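Local coordinates for putative dehydrogenase (Amycolatopsis orientalis, PDB 5A9T) that reduces imines to chiral amines stereoselectively, using NADPH as the hydride donor, at the interface of chains A and B. Coordinates in Å, arbitrary orientation; residue numbers count along the deposited sequence, not the author numbering. Chains: chain A/B, Putative dehydrogenase.

The interface of chains A and B. Residues chain A 182, 185-186, 189-190, 199; chain B 219, 226, 282-283, 285-286.
B:Ile219 lays its CG2 methyl over the centre of the A:Phe185 ring, 3.5 Å above the plane, a CH-pi contact in the helical interface of the deposited two-fold dimer, probably the biological one, as expected for an imine reductase of the HIBADH-related family. Running antiparallel to the phenylalanine, B:Ile219 brings CD1 to the base of the ring, 3.9 Å from A:Phe185 CG. The CG1 branch of the same isoleucine turns to A:Met182, meeting its CE methyl at 3.5 Å. With CG anti to the backbone N (chi1 -175°) and the chain bent beyond it, A:Met182 brings SD into the plane of the B:Tyr283 ring, at its edge, 3.6 Å from CE1. An alanine in place of A:Phe185 would probably open a gap beneath B:Ile219, depriving its CG2 methyl of the aromatic face and leaving CG2 and CD1 less firmly held.

One turn further along helix 166-193 from A:Met182, A:Leu186 spreads its two methyls between different partners: CD1 meets B:Val285 CG1 at 3.7 Å, and CD2 meets B:Ile226 CD1. On the 3-10 helix 282-288, B:Ile286 has CG1 anti to the backbone N (chi1 -163°) and an extended chain, which sets CD1 3.4 Å from the backbone O of A:Leu186, with the small A:Ala189 and A:Ala190 flanking it. Farther out, B:Ile226 CG2 faces A:Ala199 CB at 4.1 Å. No hydrogen bond crosses this patch, whose twin recurs with the chains exchanged.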
# COMPACT_ATOMS: atom_id res chain seq x y z
N MET A 182 1.14 3.81 -4.25
CA MET A 182 0.36 4.31 -5.32
C MET A 182 0.93 3.82 -6.65
O MET A 182 0.17 3.43 -7.50
CB MET A 182 0.32 5.85 -5.37
CG MET A 182 -0.57 6.43 -6.39
SD MET A 182 -2.30 5.97 -6.03
CE MET A 182 -2.31 6.37 -4.50
N PHE A 185 -0.15 0.28 -7.03
CA PHE A 185 -1.52 0.21 -7.50
C PHE A 185 -1.65 0.53 -8.98
O PHE A 185 -2.41 -0.13 -9.69
CB PHE A 185 -2.46 1.09 -6.66
CG PHE A 185 -3.79 1.22 -7.26
CD1 PHE A 185 -4.75 0.19 -7.05
CD2 PHE A 185 -4.14 2.25 -8.10
CE1 PHE A 185 -5.97 0.24 -7.71
CE2 PHE A 185 -5.37 2.30 -8.72
CZ PHE A 185 -6.26 1.29 -8.59
N LEU A 186 -0.98 1.59 -9.42
CA LEU A 186 -1.13 2.00 -10.82
C LEU A 186 -0.52 0.99 -11.77
O LEU A 186 -1.08 0.74 -12.84
CB LEU A 186 -0.45 3.39 -11.01
CG LEU A 186 -1.20 4.49 -10.32
CD1 LEU A 186 -0.38 5.78 -10.37
CD2 LEU A 186 -2.60 4.77 -10.79
N ALA A 189 -3.13 -1.68 -11.93
CA ALA A 189 -4.23 -1.18 -12.73
C ALA A 189 -3.90 -1.25 -14.21
O ALA A 189 -4.74 -1.59 -15.02
CB ALA A 189 -4.67 0.19 -12.24
N ALA A 190 -2.69 -0.90 -14.56
CA ALA A 190 -2.28 -1.07 -15.96
C ALA A 190 -2.32 -2.53 -16.40
O ALA A 190 -2.75 -2.79 -17.54
CB ALA A 190 -0.94 -0.44 -16.14
N ALA A 199 -10.03 0.71 -13.75
CA ALA A 199 -9.46 0.94 -12.47
C ALA A 199 -10.50 0.96 -11.35
O ALA A 199 -10.28 0.45 -10.26
CB ALA A 199 -8.64 2.22 -12.43
N ILE B 219 -7.11 6.30 -3.48
CA ILE B 219 -7.24 5.47 -4.68
C ILE B 219 -8.73 5.34 -5.13
O ILE B 219 -9.03 5.52 -6.27
CB ILE B 219 -6.64 4.11 -4.43
CG1 ILE B 219 -5.13 4.23 -4.38
CG2 ILE B 219 -7.02 3.18 -5.60
CD1 ILE B 219 -4.43 2.99 -3.88
N ILE B 226 -9.05 8.20 -13.30
CA ILE B 226 -8.14 7.39 -14.08
C ILE B 226 -8.75 6.82 -15.31
O ILE B 226 -8.25 6.89 -16.44
CB ILE B 226 -7.40 6.35 -13.19
CG1 ILE B 226 -6.51 7.03 -12.14
CG2 ILE B 226 -6.68 5.36 -14.10
CD1 ILE B 226 -6.10 6.11 -11.03
N TYR B 282 -0.95 13.44 -10.82
CA TYR B 282 0.03 12.40 -10.52
C TYR B 282 -0.29 11.14 -11.28
O TYR B 282 0.54 10.44 -11.80
CB TYR B 282 0.01 12.14 -9.01
CG TYR B 282 1.05 11.10 -8.65
CD1 TYR B 282 0.80 9.74 -8.71
CD2 TYR B 282 2.30 11.50 -8.20
CE1 TYR B 282 1.76 8.80 -8.45
CE2 TYR B 282 3.26 10.58 -7.91
CZ TYR B 282 3.04 9.22 -8.09
OH TYR B 282 4.04 8.33 -7.78
N TYR B 283 -1.59 10.80 -11.29
CA TYR B 283 -2.10 9.49 -11.77
C TYR B 283 -1.90 9.28 -13.24
O TYR B 283 -1.90 8.17 -13.71
CB TYR B 283 -3.58 9.34 -11.34
CG TYR B 283 -3.75 9.63 -9.90
CD1 TYR B 283 -3.30 8.74 -8.91
CD2 TYR B 283 -4.21 10.88 -9.45
CE1 TYR B 283 -3.33 9.08 -7.58
CE2 TYR B 283 -4.23 11.19 -8.08
CZ TYR B 283 -3.79 10.31 -7.18
OH TYR B 283 -3.84 10.59 -5.85
N VAL B 285 0.78 9.26 -14.67
CA VAL B 285 2.00 8.39 -14.81
C VAL B 285 1.64 7.03 -15.31
O VAL B 285 2.40 6.40 -16.04
CB VAL B 285 2.78 8.40 -13.51
CG1 VAL B 285 2.11 7.55 -12.45
CG2 VAL B 285 4.18 7.90 -13.74
N ILE B 286 0.39 6.55 -15.04
CA ILE B 286 -0.02 5.30 -15.54
C ILE B 286 0.01 5.18 -17.08
O ILE B 286 0.18 4.09 -17.67
CB ILE B 286 -1.42 4.86 -15.02
CG1 ILE B 286 -1.70 3.32 -15.22
CG2 ILE B 286 -2.53 5.70 -15.68
CD1 ILE B 286 -3.05 2.93 -14.61